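Local coordinates for Bcl10-interacting CARD protein (Homo sapiens, PDB 4FH0), which associates with BCL10 through its caspase recruitment domain and plays a role in inhibiting BCL10-induced activation of NF-kappa-B, at residues A[30-35]-A[83-88]. The protein carries 2 engineered substitutions. Residues are numbered along the deposited sequence; the frame is centred on the assembly and turned at random.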
loop_
_atom_site.group_PDB
_atom_site.type_symbol
_atom_site.label_atom_id
_atom_site.label_comp_id
_atom_site.label_asym_id
_atom_site.label_seq_id
_atom_site.Cartn_x
_atom_site.Cartn_y
_atom_site.Cartn_z
ATOM N N ASP A 30 -6.200 -5.850 -2.483
ATOM C CA ASP A 30 -7.496 -5.320 -2.863
ATOM C C ASP A 30 -8.172 -4.642 -1.681
ATOM O O ASP A 30 -8.782 -3.574 -1.845
ATOM C CB ASP A 30 -8.375 -6.436 -3.416
ATOM C CG ASP A 30 -7.832 -7.023 -4.693
ATOM O OD1 ASP A 30 -6.858 -6.462 -5.284
ATOM O OD2 ASP A 30 -8.379 -8.070 -5.083
ATOM N N ARG A 31 -8.079 -5.246 -0.497
ATOM C CA ARG A 31 -8.702 -4.653 0.679
ATOM C C ARG A 31 -7.987 -3.383 1.126
ATOM O O ARG A 31 -8.631 -2.457 1.610
ATOM C CB ARG A 31 -8.743 -5.653 1.819
ATOM C CG ARG A 31 -9.692 -6.783 1.517
ATOM C CD ARG A 31 -9.610 -7.840 2.548
ATOM N NE ARG A 31 -10.613 -8.862 2.317
ATOM C CZ ARG A 31 -10.539 -10.108 2.770
ATOM N NH1 ARG A 31 -9.486 -10.532 3.464
ATOM N NH2 ARG A 31 -11.519 -10.947 2.507
ATOM N N ILE A 32 -6.659 -3.346 0.988
ATOM C CA ILE A 32 -5.904 -2.153 1.292
ATOM C C ILE A 32 -6.335 -1.009 0.369
ATOM O O ILE A 32 -6.524 0.124 0.819
ATOM C CB ILE A 32 -4.399 -2.444 1.162
ATOM C CG1 ILE A 32 -3.963 -3.348 2.329
ATOM C CG2 ILE A 32 -3.595 -1.166 1.166
ATOM C CD1 ILE A 32 -2.579 -3.978 2.174
ATOM N N ILE A 33 -6.485 -1.302 -0.914
ATOM C CA ILE A 33 -6.908 -0.295 -1.869
ATOM C C ILE A 33 -8.283 0.245 -1.484
ATOM O O ILE A 33 -8.527 1.459 -1.510
ATOM C CB ILE A 33 -6.903 -0.861 -3.278
ATOM C CG1 ILE A 33 -5.461 -0.959 -3.759
ATOM C CG2 ILE A 33 -7.727 0.008 -4.241
ATOM C CD1 ILE A 33 -5.300 -1.880 -4.919
ATOM N N LEU A 34 -9.186 -0.651 -1.102
ATOM C CA LEU A 34 -10.513 -0.210 -0.680
ATOM C C LEU A 34 -10.454 0.677 0.557
ATOM O O LEU A 34 -11.138 1.691 0.633
ATOM C CB LEU A 34 -11.421 -1.392 -0.464
ATOM C CG LEU A 34 -11.816 -1.993 -1.811
ATOM C CD1 LEU A 34 -12.665 -3.203 -1.570
ATOM C CD2 LEU A 34 -12.555 -0.979 -2.667
ATOM N N GLN A 35 -9.605 0.318 1.503
ATOM C CA GLN A 35 -9.407 1.121 2.697
ATOM C C GLN A 35 -8.939 2.536 2.346
ATOM O O GLN A 35 -9.349 3.504 2.971
ATOM C CB GLN A 35 -8.368 0.450 3.586
ATOM C CG GLN A 35 -8.338 0.983 4.968
ATOM C CD GLN A 35 -9.635 0.673 5.671
ATOM O OE1 GLN A 35 -10.176 -0.434 5.558
ATOM N NE2 GLN A 35 -10.151 1.639 6.360
ATOM N N ARG A 83 -1.738 2.252 8.231
ATOM C CA ARG A 83 -2.929 1.855 8.952
ATOM C C ARG A 83 -3.684 0.775 8.177
ATOM O O ARG A 83 -4.130 -0.221 8.749
ATOM C CB ARG A 83 -3.839 3.045 9.237
ATOM C CG ARG A 83 -5.154 2.572 9.887
ATOM C CD ARG A 83 -5.869 3.695 10.592
ATOM N NE ARG A 83 -7.260 3.373 10.934
ATOM C CZ ARG A 83 -8.289 3.594 10.119
ATOM N NH1 ARG A 83 -8.083 4.119 8.916
ATOM N NH2 ARG A 83 -9.520 3.301 10.496
ATOM N N ALA A 84 -3.806 0.935 6.866
ATOM C CA ALA A 84 -4.499 -0.050 6.044
ATOM C C ALA A 84 -3.788 -1.398 6.073
ATOM O O ALA A 84 -4.415 -2.469 6.070
ATOM C CB ALA A 84 -4.622 0.466 4.599
ATOM N N LEU A 85 -2.463 -1.356 6.072
ATOM C CA LEU A 85 -1.660 -2.568 6.164
ATOM C C LEU A 85 -1.863 -3.272 7.501
ATOM O O LEU A 85 -1.965 -4.496 7.567
ATOM C CB LEU A 85 -0.184 -2.227 5.965
ATOM C CG LEU A 85 0.778 -3.384 5.772
ATOM C CD1 LEU A 85 0.619 -4.020 4.407
ATOM C CD2 LEU A 85 2.218 -2.907 5.992
ATOM N N TYR A 86 -1.910 -2.511 8.587
ATOM C CA TYR A 86 -2.248 -3.093 9.887
ATOM C C TYR A 86 -3.600 -3.788 9.841
ATOM O O TYR A 86 -3.755 -4.924 10.311
ATOM C CB TYR A 86 -2.276 -2.032 10.998
ATOM C CG TYR A 86 -2.978 -2.541 12.240
ATOM C CD1 TYR A 86 -2.371 -3.438 13.082
ATOM C CD2 TYR A 86 -4.261 -2.134 12.537
ATOM C CE1 TYR A 86 -3.025 -3.927 14.189
ATOM C CE2 TYR A 86 -4.931 -2.611 13.648
ATOM C CZ TYR A 86 -4.308 -3.509 14.467
ATOM O OH TYR A 86 -4.937 -3.997 15.586
ATOM N N ILE A 87 -4.591 -3.128 9.271
ATOM C CA ILE A 87 -5.950 -3.705 9.255
ATOM C C ILE A 87 -6.014 -5.003 8.443
ATOM O O ILE A 87 -6.604 -5.994 8.903
ATOM C CB ILE A 87 -6.997 -2.699 8.701
ATOM C CG1 ILE A 87 -7.087 -1.496 9.636
ATOM C CG2 ILE A 87 -8.369 -3.382 8.507
ATOM C CD1 ILE A 87 -7.865 -0.351 9.062
ATOM N N HIS A 88 -5.429 -4.996 7.238
ATOM C CA HIS A 88 -5.621 -6.097 6.293
ATOM C C HIS A 88 -4.459 -7.071 6.117
ATOM O O HIS A 88 -4.618 -8.099 5.458
ATOM C CB HIS A 88 -6.037 -5.516 4.940
ATOM C CG HIS A 88 -7.339 -4.793 5.002
ATOM N ND1 HIS A 88 -8.518 -5.434 5.316
ATOM C CD2 HIS A 88 -7.647 -3.487 4.833
ATOM C CE1 HIS A 88 -9.502 -4.555 5.317
ATOM N NE2 HIS A 88 -8.999 -3.364 5.042
HETATM O O HOH W 1 -6.833 -9.297 4.374
#
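His88 lies sandwiched between Arg31 of helix 26-37 and Ile87 of its own helix. Arg31 CB sits over the centre of one ring face, 3.6 Å from the centroid of the His88 ring, in a CH-pi contact. Ile87 CG2 covers the opposite face. The ring edge is used as well: His88 NE2 donates to Gln35 OE1 at 3.2 Å, with an N-H...O angle of 158°. The acceptor is near the ring plane, and the donor is tilted out of the amide plane. This bond and the two covered faces limit the rotation of the imidazole. The bond to Gln35 OE1 is consistent with a proton on NE2.

Gln35 acts as a knob among Arg83, Ala84, Ile87 and His88. Gln35 CG is anti to its backbone N (chi1 -165°) and rests 3.8 Å from Ala84 CB. The chain then bends at chi2, and Gln35 CD comes 4.0 Å from Ile87 CD1. That same methyl lies over one face of the Arg83 guanidinium.

The contact joins helices 26-37 and 75-88 of the all-helical CARD, a death-fold domain. Their short segments run closer to antiparallel than parallel, at 134°. The small Ala84 faces helix 26-37, and Ile32 CG2 packs on Ala84 CB at 3.9 Å. Ile32 CD1 meets Leu85 CD1, the two side chains lying side by side and pointing the same way. Leu85 in turn touches Leu96, in the loop that follows helix 90-95.

The Arg31 chain, extended from CG to NE, passes His88 ND1 with its CD and runs on to the exposed guanidinium. A water accepts from Arg31 NH1 and donates to His88 O at 2.7 Å.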